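Long-range contacts in cGAS/DncV-like nucleotidyltransferase in E. coli homolog (Rhodothermus marinus SG0.5JP17-172, PDB 6E0K), which joins UTP and ATP into the cyclic dinucleotide 3',3'-cUAMP, a second messenger that triggers abortive infection in a CBASS antiphage defence system: residues L8-Q14 against R191-A196; R33-P37 against F95-V99; A205-A210 against R274-Y278; L218-P223 against V238-L242. One frame throughout, in Å; residues are numbered along the deposited sequence.

How the interactions relate
The N-terminal segment 8-14 meets helix 186-202 in interaction 1. This closes a loop of 176 residues that contains the mixed sheet of the nucleotidyltransferase domain. Interaction 2 (33-37 with 95-99) lies within that loop and covers the outer side of helix 92-107. Its centre is about 40 Å from that of interaction 1. Interaction 3 follows in series and joins the loop after helix 186-202 to helix 269-285. Interaction 4 is enclosed by it and packs the end of helix 212-220 and the chain after it on helix 231-244. Interactions 1, 3 and 4 touch one another in a single helical lobe. Phe193 packs on Phe275, Ile239, Val238 and Leu219, and Leu276 packs on Ile239 and Leu242.

Interaction 1. Residues L8-Q14 against R191-A196; sequences LERWSHQ and RMFKNA
Residues 8-11 are the last part of helix 5-11, and the chain then opens into an extended form at His13 and Gln14 (psi near 140°). Residues 191-196 are an inner part of helix 186-202. The backbones come very close: Ser12 CA is 4.0 Å from Met192 CA. Trp11 O lies 3.5 Å from Met192 CA, a CA-H...O contact. Asn195 ND2 donates to Trp11 O at 2.7 Å. Arg191 (chi1 m, chi2 t, chi3 m) donates from NE and NH2 to Ser12 O, at 2.7 and 3.0 Å. Arg191 NH1 donates to Ser52 O. Side chains of one helix thus bind carbonyls where the other gives way to extended chain, tying the N-terminal segment to the helical lobe of this CD-NTase. Lys194, an ATP-binding residue of helix 186-202, directs its amine to Thr53 O. Trp11 (chi1 m) lays its six-membered ring over Ala196 CA (CH-pi, CA 4.0 Å from the centroid). Met192 (chi1 t) brings SD to 3.9 Å from Leu8 CB. One water joins His13 O (2.7 Å) to Asn195 ND2 (3.0 Å). Ser12 OG donates a hydrogen bond to Glu9 O at 2.6 Å. Gln14 CB lies over the Arg191 guanidinium, 3.5 Å from NE. Gln14 NE2 hydrogen-bonds to Asn54.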
# COMPACT_ATOMS: atom_id res chain seq x y z
N LEU A 8 -16.46 -2.80 -17.62
CA LEU A 8 -15.93 -2.06 -16.48
C LEU A 8 -16.35 -2.71 -15.17
O LEU A 8 -15.56 -2.80 -14.23
CB LEU A 8 -16.39 -0.61 -16.53
CG LEU A 8 -15.97 0.14 -17.79
CD1 LEU A 8 -16.60 1.52 -17.79
CD2 LEU A 8 -14.44 0.26 -17.84
N GLU A 9 -17.59 -3.20 -15.11
CA GLU A 9 -18.06 -3.84 -13.87
C GLU A 9 -17.28 -5.11 -13.58
O GLU A 9 -16.92 -5.37 -12.43
CB GLU A 9 -19.56 -4.12 -13.96
CG GLU A 9 -20.23 -4.42 -12.60
CD GLU A 9 -20.00 -5.84 -12.11
OE1 GLU A 9 -19.81 -6.74 -12.95
OE2 GLU A 9 -20.02 -6.05 -10.88
N ARG A 10 -17.00 -5.93 -14.61
CA ARG A 10 -16.16 -7.10 -14.40
C ARG A 10 -14.78 -6.71 -13.88
O ARG A 10 -14.24 -7.34 -12.96
CB ARG A 10 -16.03 -7.90 -15.70
CG ARG A 10 -17.22 -8.78 -16.02
CD ARG A 10 -16.88 -9.82 -17.09
NE ARG A 10 -16.50 -9.19 -18.35
CZ ARG A 10 -17.37 -8.73 -19.24
NH1 ARG A 10 -18.67 -8.81 -18.99
NH2 ARG A 10 -16.95 -8.18 -20.37
N TRP A 11 -14.20 -5.65 -14.46
CA TRP A 11 -12.90 -5.19 -14.00
C TRP A 11 -12.94 -4.68 -12.56
O TRP A 11 -11.90 -4.67 -11.89
CB TRP A 11 -12.40 -4.08 -14.93
CG TRP A 11 -11.84 -4.56 -16.24
CD1 TRP A 11 -11.43 -5.82 -16.56
CD2 TRP A 11 -11.60 -3.75 -17.39
NE1 TRP A 11 -10.95 -5.85 -17.86
CE2 TRP A 11 -11.04 -4.58 -18.38
CE3 TRP A 11 -11.79 -2.39 -17.68
CZ2 TRP A 11 -10.71 -4.11 -19.66
CZ3 TRP A 11 -11.45 -1.92 -18.94
CH2 TRP A 11 -10.92 -2.79 -19.91
N SER A 12 -14.11 -4.28 -12.06
CA SER A 12 -14.21 -3.81 -10.68
C SER A 12 -14.24 -4.95 -9.66
O SER A 12 -14.20 -4.66 -8.46
CB SER A 12 -15.46 -2.95 -10.49
OG SER A 12 -16.63 -3.77 -10.34
N HIS A 13 -14.31 -6.21 -10.09
CA HIS A 13 -14.43 -7.29 -9.11
C HIS A 13 -13.19 -7.43 -8.25
O HIS A 13 -12.06 -7.24 -8.70
CB HIS A 13 -14.69 -8.62 -9.81
CG HIS A 13 -16.02 -8.68 -10.49
ND1 HIS A 13 -16.38 -9.71 -11.33
CD2 HIS A 13 -17.09 -7.85 -10.45
CE1 HIS A 13 -17.60 -9.51 -11.79
NE2 HIS A 13 -18.06 -8.38 -11.26
N GLN A 14 -13.41 -7.82 -7.00
CA GLN A 14 -12.32 -8.11 -6.08
C GLN A 14 -11.94 -9.58 -6.15
O GLN A 14 -12.81 -10.45 -6.26
CB GLN A 14 -12.74 -7.74 -4.66
CG GLN A 14 -11.58 -7.70 -3.65
CD GLN A 14 -12.04 -7.45 -2.23
OE1 GLN A 14 -13.22 -7.17 -1.97
NE2 GLN A 14 -11.10 -7.55 -1.30
N ARG A 191 -10.15 -0.90 -8.25
CA ARG A 191 -9.97 -2.21 -8.87
C ARG A 191 -10.25 -2.16 -10.36
O ARG A 191 -9.53 -2.79 -11.14
CB ARG A 191 -10.86 -3.25 -8.18
CG ARG A 191 -10.48 -3.41 -6.70
CD ARG A 191 -11.18 -4.61 -6.04
NE ARG A 191 -12.63 -4.55 -6.21
CZ ARG A 191 -13.49 -4.20 -5.26
NH1 ARG A 191 -13.09 -3.91 -4.03
NH2 ARG A 191 -14.80 -4.18 -5.54
N MET A 192 -11.28 -1.40 -10.76
CA MET A 192 -11.56 -1.20 -12.18
C MET A 192 -10.34 -0.67 -12.91
O MET A 192 -9.94 -1.20 -13.96
CB MET A 192 -12.74 -0.25 -12.34
CG MET A 192 -13.05 0.05 -13.82
SD MET A 192 -14.22 1.41 -14.00
CE MET A 192 -13.24 2.81 -13.47
N PHE A 193 -9.71 0.37 -12.37
CA PHE A 193 -8.54 0.93 -13.05
C PHE A 193 -7.35 -0.01 -13.00
O PHE A 193 -6.59 -0.10 -13.97
CB PHE A 193 -8.20 2.30 -12.47
CG PHE A 193 -9.08 3.40 -12.98
CD1 PHE A 193 -9.09 3.73 -14.33
CD2 PHE A 193 -9.89 4.12 -12.11
CE1 PHE A 193 -9.91 4.74 -14.81
CE2 PHE A 193 -10.69 5.16 -12.59
CZ PHE A 193 -10.71 5.46 -13.95
N LYS A 194 -7.15 -0.73 -11.89
CA LYS A 194 -6.10 -1.74 -11.85
C LYS A 194 -6.30 -2.80 -12.93
O LYS A 194 -5.34 -3.20 -13.60
CB LYS A 194 -6.04 -2.41 -10.47
CG LYS A 194 -5.36 -1.59 -9.42
CD LYS A 194 -5.40 -2.38 -8.11
CE LYS A 194 -4.59 -1.77 -7.02
NZ LYS A 194 -4.40 -2.86 -6.00
N ASN A 195 -7.52 -3.31 -13.07
CA ASN A 195 -7.76 -4.31 -14.10
C ASN A 195 -7.67 -3.72 -15.51
O ASN A 195 -7.23 -4.42 -16.44
CB ASN A 195 -9.12 -4.97 -13.87
CG ASN A 195 -9.01 -6.27 -13.08
OD1 ASN A 195 -8.13 -7.11 -13.32
ND2 ASN A 195 -9.91 -6.45 -12.13
N ALA A 196 -8.09 -2.47 -15.69
CA ALA A 196 -7.90 -1.83 -16.99
C ALA A 196 -6.42 -1.74 -17.34
O ALA A 196 -6.00 -2.08 -18.45
CB ALA A 196 -8.54 -0.44 -16.98
O HOH W 1 -17.21 -4.20 -7.65
O HOH W 2 -10.52 -8.77 -10.37

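Interaction 2. Residues R33-P37 against F95-V99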
# COMPACT_ATOMS: atom_id res chain seq x y z
N ARG A 33 3.49 -18.51 19.32
CA ARG A 33 4.20 -19.61 19.95
C ARG A 33 5.57 -19.22 20.51
O ARG A 33 6.15 -20.00 21.27
CB ARG A 33 4.34 -20.76 18.95
CG ARG A 33 3.00 -21.43 18.73
CD ARG A 33 2.88 -22.22 17.45
NE ARG A 33 1.68 -23.05 17.53
CZ ARG A 33 0.44 -22.58 17.48
NH1 ARG A 33 0.21 -21.28 17.35
NH2 ARG A 33 -0.58 -23.43 17.58
N TYR A 34 6.07 -18.03 20.19
CA TYR A 34 7.39 -17.59 20.59
C TYR A 34 7.33 -16.85 21.93
O TYR A 34 6.32 -16.24 22.28
CB TYR A 34 7.96 -16.69 19.50
CG TYR A 34 9.44 -16.39 19.59
CD1 TYR A 34 10.38 -17.33 19.19
CD2 TYR A 34 9.90 -15.15 20.02
CE1 TYR A 34 11.74 -17.06 19.25
CE2 TYR A 34 11.25 -14.87 20.08
CZ TYR A 34 12.17 -15.82 19.68
OH TYR A 34 13.51 -15.56 19.73
N LYS A 35 8.43 -16.92 22.68
CA LYS A 35 8.54 -16.20 23.95
C LYS A 35 9.24 -14.87 23.68
O LYS A 35 10.43 -14.84 23.36
CB LYS A 35 9.28 -17.03 24.99
CG LYS A 35 9.35 -16.35 26.36
CD LYS A 35 10.11 -17.19 27.37
CE LYS A 35 10.20 -16.48 28.72
NZ LYS A 35 8.85 -16.26 29.35
N TRP A 36 8.49 -13.78 23.82
CA TRP A 36 9.00 -12.47 23.43
C TRP A 36 9.70 -11.80 24.60
O TRP A 36 9.09 -11.64 25.67
CB TRP A 36 7.86 -11.60 22.92
CG TRP A 36 7.32 -12.21 21.68
CD1 TRP A 36 6.26 -13.05 21.57
CD2 TRP A 36 7.89 -12.11 20.37
NE1 TRP A 36 6.09 -13.45 20.26
CE2 TRP A 36 7.08 -12.88 19.50
CE3 TRP A 36 8.98 -11.41 19.84
CZ2 TRP A 36 7.34 -12.98 18.14
CZ3 TRP A 36 9.23 -11.50 18.49
CH2 TRP A 36 8.42 -12.29 17.65
N PRO A 37 10.95 -11.41 24.46
CA PRO A 37 11.67 -10.89 25.63
C PRO A 37 11.30 -9.46 25.99
O PRO A 37 11.46 -9.05 27.14
CB PRO A 37 13.14 -10.99 25.21
CG PRO A 37 13.12 -10.88 23.73
CD PRO A 37 11.83 -11.55 23.29
N PHE A 95 14.96 -7.23 17.55
CA PHE A 95 13.58 -7.63 17.27
C PHE A 95 13.51 -8.45 16.00
O PHE A 95 12.86 -9.50 15.97
CB PHE A 95 12.72 -6.38 17.17
CG PHE A 95 11.30 -6.65 16.78
CD1 PHE A 95 10.53 -7.52 17.52
CD2 PHE A 95 10.74 -6.00 15.69
CE1 PHE A 95 9.21 -7.76 17.17
CE2 PHE A 95 9.43 -6.22 15.34
CZ PHE A 95 8.67 -7.11 16.09
N TYR A 96 14.17 -7.99 14.94
CA TYR A 96 14.22 -8.72 13.68
C TYR A 96 14.71 -10.16 13.91
O TYR A 96 14.11 -11.12 13.41
CB TYR A 96 15.14 -7.96 12.71
CG TYR A 96 15.16 -8.51 11.33
CD1 TYR A 96 15.91 -9.64 11.01
CD2 TYR A 96 14.46 -7.89 10.32
CE1 TYR A 96 15.93 -10.16 9.73
CE2 TYR A 96 14.49 -8.39 9.05
CZ TYR A 96 15.23 -9.54 8.75
OH TYR A 96 15.24 -10.05 7.46
N SER A 97 15.78 -10.32 14.69
CA SER A 97 16.30 -11.66 14.94
C SER A 97 15.30 -12.53 15.68
O SER A 97 15.19 -13.74 15.42
CB SER A 97 17.62 -11.58 15.70
OG SER A 97 18.62 -11.03 14.85
N ASP A 98 14.53 -11.93 16.60
CA ASP A 98 13.49 -12.70 17.29
C ASP A 98 12.37 -13.10 16.34
O ASP A 98 11.89 -14.24 16.39
CB ASP A 98 12.92 -11.90 18.46
CG ASP A 98 13.81 -11.97 19.69
OD1 ASP A 98 14.41 -13.04 19.95
OD2 ASP A 98 13.90 -10.94 20.41
N VAL A 99 11.92 -12.17 15.48
CA VAL A 99 10.86 -12.52 14.53
C VAL A 99 11.34 -13.62 13.60
O VAL A 99 10.61 -14.59 13.34
CB VAL A 99 10.42 -11.27 13.74
CG1 VAL A 99 9.41 -11.68 12.67
CG2 VAL A 99 9.80 -10.23 14.66
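Asp98 has the most surface covered here, followed by Trp36 and Tyr34. Asp98 is on helix 92-107, and its carboxylate faces the irregular chain of residues 33-37. Tyr34 OH donates a hydrogen bond to Asp98 OD1 at 2.7 Å. The same OD1 forms a salt bridge with Arg101, which also bonds to Tyr34 OH. OD2 receives a hydrogen bond from Tyr90. Both carboxylate oxygens are therefore satisfied, although the group is buried. Pro37 CG reaches 3.4 Å from Asp98 OD2 and covers that oxygen from the loop side. Trp36 starts sideways to the helix, but its indole comes nearer. Trp36 CZ3 lies 3.7 Å from Asp98 CB and 4.0 Å from Phe95 CE1. Trp36 CH2 lies 3.9 Å from Val99 CG2, which is near the plane of the ring. The indole NE1 turns back to Leu31 O, so the polar edge bonds within its own part of the chain while the benzo ring packs on the helix. Phe95 and Val99 continue inward onto Val65 and Val132 of the sheet. The arrangement is layered: the loop between helix 18-32 and strand 42-45 covers a helix that packs on the central sheet, within the nucleotidyltransferase domain.

Interaction 3. Residues A205-A210 against R274-Y278; sequences APQDLA and RFLRY
Segment 205-210 is a loop between helices 186-202 and 212-220. It makes a type I beta turn from Pro206 to Leu209, closed by Leu209 N to Pro206 O at 3.1 Å. Residues 274-278 lie within helix 269-285. The closest CA pair is Leu209 and Phe275, at 5.8 Å. Arg274 (chi1 t, chi2 t, chi3 p) reaches from that helix to the turn. Arg274 NH2 donates to Asp208 OD1 at 2.9 Å, a salt bridge near the guanidinium plane. Arg274 NH1 donates to a water at 2.8 Å, which donates to Asp208 OD1 at 2.7 Å. Arg274 NE donates to a second water at 2.8 Å, which donates to Leu209 O at 2.7 Å. Asp208 OD2 has its own salt bridge, to Lys271. Ala210 O accepts from Arg197. This loop-to-helix contact lies in the helical lobe, just before ATP-binding Ser212. Pro206 CG lies over one face of the guanidinium, 3.5 Å from Arg274 NH1. Leu209 (chi1 t, chi2 p) places CD1 over a face of the Tyr278 ring, a CH-pi contact 3.9 Å from the centroid. Ala205 CB is 3.8 Å from Tyr278 CE2, and Pro206 CD is 3.6 Å from Tyr278 CZ. Ala210 CB meets Phe275 CD1 at 3.7 Å.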
# COMPACT_ATOMS: atom_id res chain seq x y z
N ALA A 205 1.43 -3.13 -23.14
CA ALA A 205 1.68 -1.83 -22.53
C ALA A 205 2.79 -1.91 -21.48
O ALA A 205 3.13 -3.00 -21.00
CB ALA A 205 0.39 -1.29 -21.90
N PRO A 206 3.38 -0.77 -21.10
CA PRO A 206 4.53 -0.81 -20.19
C PRO A 206 4.20 -1.49 -18.87
O PRO A 206 3.14 -1.27 -18.29
CB PRO A 206 4.86 0.67 -19.98
CG PRO A 206 4.37 1.35 -21.21
CD PRO A 206 3.13 0.59 -21.62
N GLN A 207 5.15 -2.32 -18.40
CA GLN A 207 4.98 -3.04 -17.14
C GLN A 207 4.67 -2.10 -15.99
O GLN A 207 3.92 -2.48 -15.07
CB GLN A 207 6.25 -3.82 -16.82
CG GLN A 207 6.19 -5.29 -17.17
CD GLN A 207 5.17 -6.04 -16.34
OE1 GLN A 207 4.83 -5.63 -15.23
NE2 GLN A 207 4.66 -7.14 -16.88
N ASP A 208 5.24 -0.90 -16.00
CA ASP A 208 5.06 0.05 -14.91
C ASP A 208 4.03 1.13 -15.24
O ASP A 208 4.15 2.26 -14.78
CB ASP A 208 6.40 0.67 -14.53
CG ASP A 208 7.06 1.42 -15.67
OD1 ASP A 208 6.59 1.34 -16.82
OD2 ASP A 208 8.08 2.11 -15.41
N LEU A 209 3.01 0.78 -16.02
CA LEU A 209 2.00 1.75 -16.42
C LEU A 209 1.32 2.40 -15.22
O LEU A 209 1.07 3.61 -15.22
CB LEU A 209 0.96 1.07 -17.31
CG LEU A 209 -0.19 1.94 -17.81
CD1 LEU A 209 0.33 3.07 -18.69
CD2 LEU A 209 -1.13 1.06 -18.59
N ALA A 210 1.02 1.63 -14.18
CA ALA A 210 0.48 2.25 -12.98
C ALA A 210 0.67 1.34 -11.78
O ALA A 210 -0.23 0.56 -11.45
CB ALA A 210 -0.99 2.61 -13.15
N ARG A 274 1.13 9.64 -18.35
CA ARG A 274 1.14 8.52 -19.28
C ARG A 274 -0.02 7.57 -18.99
O ARG A 274 -0.70 7.10 -19.91
CB ARG A 274 2.48 7.78 -19.19
CG ARG A 274 2.55 6.57 -20.14
CD ARG A 274 3.90 5.86 -20.08
NE ARG A 274 4.10 5.18 -18.82
CZ ARG A 274 5.07 4.31 -18.57
NH1 ARG A 274 5.95 4.00 -19.52
NH2 ARG A 274 5.15 3.74 -17.37
N PHE A 275 -0.24 7.25 -17.72
CA PHE A 275 -1.38 6.40 -17.37
C PHE A 275 -2.68 7.00 -17.89
O PHE A 275 -3.53 6.29 -18.43
CB PHE A 275 -1.42 6.20 -15.85
CG PHE A 275 -2.76 5.71 -15.33
CD1 PHE A 275 -3.15 4.40 -15.51
CD2 PHE A 275 -3.61 6.57 -14.66
CE1 PHE A 275 -4.37 3.94 -15.04
CE2 PHE A 275 -4.84 6.12 -14.18
CZ PHE A 275 -5.22 4.80 -14.38
N LEU A 276 -2.85 8.32 -17.75
CA LEU A 276 -4.08 8.95 -18.23
C LEU A 276 -4.21 8.84 -19.74
O LEU A 276 -5.32 8.61 -20.25
CB LEU A 276 -4.13 10.42 -17.80
CG LEU A 276 -4.07 10.66 -16.29
CD1 LEU A 276 -4.04 12.17 -16.05
CD2 LEU A 276 -5.24 10.02 -15.55
N ARG A 277 -3.10 8.99 -20.47
CA ARG A 277 -3.13 8.80 -21.92
C ARG A 277 -3.55 7.38 -22.29
O ARG A 277 -4.33 7.18 -23.23
CB ARG A 277 -1.76 9.12 -22.54
CG ARG A 277 -1.45 10.59 -22.62
CD ARG A 277 -0.23 10.87 -23.50
NE ARG A 277 1.01 10.25 -23.01
CZ ARG A 277 1.84 10.82 -22.15
NH1 ARG A 277 1.55 12.01 -21.62
NH2 ARG A 277 2.95 10.20 -21.79
N TYR A 278 -3.06 6.37 -21.55
CA TYR A 278 -3.43 5.00 -21.88
C TYR A 278 -4.90 4.74 -21.56
O TYR A 278 -5.58 4.01 -22.30
CB TYR A 278 -2.51 4.01 -21.14
CG TYR A 278 -1.20 3.72 -21.87
CD1 TYR A 278 -0.17 4.65 -21.88
CD2 TYR A 278 -1.02 2.52 -22.55
CE1 TYR A 278 1.03 4.38 -22.54
CE2 TYR A 278 0.16 2.25 -23.22
CZ TYR A 278 1.18 3.18 -23.21
OH TYR A 278 2.37 2.92 -23.88
O HOH W 3 8.20 2.50 -18.67
O HOH W 4 2.75 5.32 -16.41

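Interaction 4. Residues L218-P223 against V238-L242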
# COMPACT_ATOMS: atom_id res chain seq x y z
N LEU A 218 -3.04 8.11 -6.41
CA LEU A 218 -3.52 9.03 -7.42
C LEU A 218 -5.03 9.19 -7.32
O LEU A 218 -5.56 10.31 -7.30
CB LEU A 218 -3.12 8.54 -8.82
CG LEU A 218 -3.51 9.45 -9.98
CD1 LEU A 218 -2.56 10.66 -10.02
CD2 LEU A 218 -3.48 8.69 -11.31
N LEU A 219 -5.74 8.07 -7.22
CA LEU A 219 -7.20 8.11 -7.14
C LEU A 219 -7.69 8.70 -5.83
O LEU A 219 -8.78 9.30 -5.79
CB LEU A 219 -7.75 6.70 -7.35
CG LEU A 219 -7.47 6.17 -8.76
CD1 LEU A 219 -7.78 4.67 -8.86
CD2 LEU A 219 -8.24 6.94 -9.83
N TYR A 220 -6.92 8.54 -4.75
CA TYR A 220 -7.32 9.12 -3.47
C TYR A 220 -7.49 10.63 -3.57
O TYR A 220 -8.32 11.21 -2.86
CB TYR A 220 -6.28 8.77 -2.40
CG TYR A 220 -6.67 9.30 -1.05
CD1 TYR A 220 -7.62 8.65 -0.28
CD2 TYR A 220 -6.10 10.46 -0.56
CE1 TYR A 220 -7.99 9.14 0.95
CE2 TYR A 220 -6.47 10.96 0.68
CZ TYR A 220 -7.41 10.30 1.42
OH TYR A 220 -7.78 10.79 2.65
N ASN A 221 -6.74 11.27 -4.45
CA ASN A 221 -6.78 12.72 -4.58
C ASN A 221 -7.97 13.23 -5.39
O ASN A 221 -8.19 14.45 -5.43
CB ASN A 221 -5.48 13.21 -5.21
CG ASN A 221 -4.36 13.26 -4.21
OD1 ASN A 221 -4.19 14.27 -3.54
ND2 ASN A 221 -3.62 12.16 -4.06
N VAL A 222 -8.74 12.34 -6.00
CA VAL A 222 -9.86 12.74 -6.85
C VAL A 222 -11.06 13.06 -5.97
O VAL A 222 -11.35 12.30 -5.03
CB VAL A 222 -10.19 11.61 -7.83
CG1 VAL A 222 -11.39 11.98 -8.70
CG2 VAL A 222 -8.98 11.28 -8.70
N PRO A 223 -11.79 14.15 -6.23
CA PRO A 223 -12.95 14.49 -5.39
C PRO A 223 -13.96 13.35 -5.33
O PRO A 223 -14.14 12.61 -6.29
CB PRO A 223 -13.55 15.72 -6.09
CG PRO A 223 -12.39 16.34 -6.81
CD PRO A 223 -11.55 15.17 -7.28
N VAL A 238 -13.50 10.50 -13.43
CA VAL A 238 -12.22 10.44 -12.74
C VAL A 238 -11.09 10.86 -13.68
O VAL A 238 -10.26 11.70 -13.34
CB VAL A 238 -11.98 9.03 -12.16
CG1 VAL A 238 -10.53 8.85 -11.77
CG2 VAL A 238 -12.91 8.77 -10.97
N ILE A 239 -11.05 10.25 -14.88
CA ILE A 239 -9.93 10.51 -15.78
C ILE A 239 -9.96 11.94 -16.28
O ILE A 239 -8.91 12.60 -16.38
CB ILE A 239 -9.93 9.51 -16.96
CG1 ILE A 239 -9.64 8.08 -16.47
CG2 ILE A 239 -8.94 9.96 -18.05
CD1 ILE A 239 -8.24 7.90 -15.83
N ASN A 240 -11.15 12.47 -16.56
CA ASN A 240 -11.22 13.85 -17.03
C ASN A 240 -10.82 14.85 -15.95
O ASN A 240 -10.20 15.87 -16.26
CB ASN A 240 -12.61 14.15 -17.56
CG ASN A 240 -12.81 13.61 -18.96
OD1 ASN A 240 -11.87 13.62 -19.77
ND2 ASN A 240 -14.00 13.13 -19.26
N TRP A 241 -11.15 14.58 -14.69
CA TRP A 241 -10.70 15.47 -13.63
C TRP A 241 -9.18 15.42 -13.48
O TRP A 241 -8.53 16.47 -13.33
CB TRP A 241 -11.38 15.13 -12.30
CG TRP A 241 -11.01 16.10 -11.21
CD1 TRP A 241 -11.63 17.28 -10.92
CD2 TRP A 241 -9.92 15.98 -10.29
NE1 TRP A 241 -11.00 17.90 -9.87
CE2 TRP A 241 -9.94 17.13 -9.47
CE3 TRP A 241 -8.93 15.02 -10.07
CZ2 TRP A 241 -9.02 17.33 -8.45
CZ3 TRP A 241 -8.00 15.22 -9.06
CH2 TRP A 241 -8.05 16.38 -8.26
N LEU A 242 -8.59 14.22 -13.50
CA LEU A 242 -7.14 14.10 -13.38
C LEU A 242 -6.41 14.81 -14.52
O LEU A 242 -5.35 15.41 -14.31
CB LEU A 242 -6.75 12.62 -13.32
CG LEU A 242 -7.04 11.92 -11.98
CD1 LEU A 242 -6.95 10.41 -12.14
CD2 LEU A 242 -6.08 12.41 -10.90
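Trp241 lies flat under Pro223, with the proline CD 3.4 Å from the centroid of the six-membered ring and only 14° off its normal. This CH-pi contact is the outer end of a packing in the helical lobe of this CD-NTase. Helix 231-244 here meets the end of helix 212-220 and the turn that follows it. After the helix the chain is extended at Val222 and Pro223, and so passes across the indole. Trp241 buries the most surface of any residue here. Trp241 CZ3 is 3.8 Å from Val222 CA, and Trp241 CE3 is 4.0 Å from Val222 CG2. Asn221 O is 3.4 Å from Trp241 CH2. The Asn221 side-chain ND2 hydrogen-bonds to the backbone oxygens of Cys217 and Arg251.

Further in, the contact is aliphatic. Val222 faces three residues of the partner helix: besides Trp241 it meets Leu242 CD2 through CG2 at 3.8 Å, and Val238 CG2 through CG1 at 4.2 Å. Leu242 CD1 also touches Leu218 CD2, at 4.0 Å. Neighbouring helices extend this apolar layer. Leu242 packs on Leu276 of helix 269-285, and Val238 packs on Phe193 of helix 186-202. Leu219 also lies against Ile190 of that helix, which carries the ATP-binding Lys194. At the inner end of the contact, Leu219 CD2 comes to 3.6 Å from Val238 CG1.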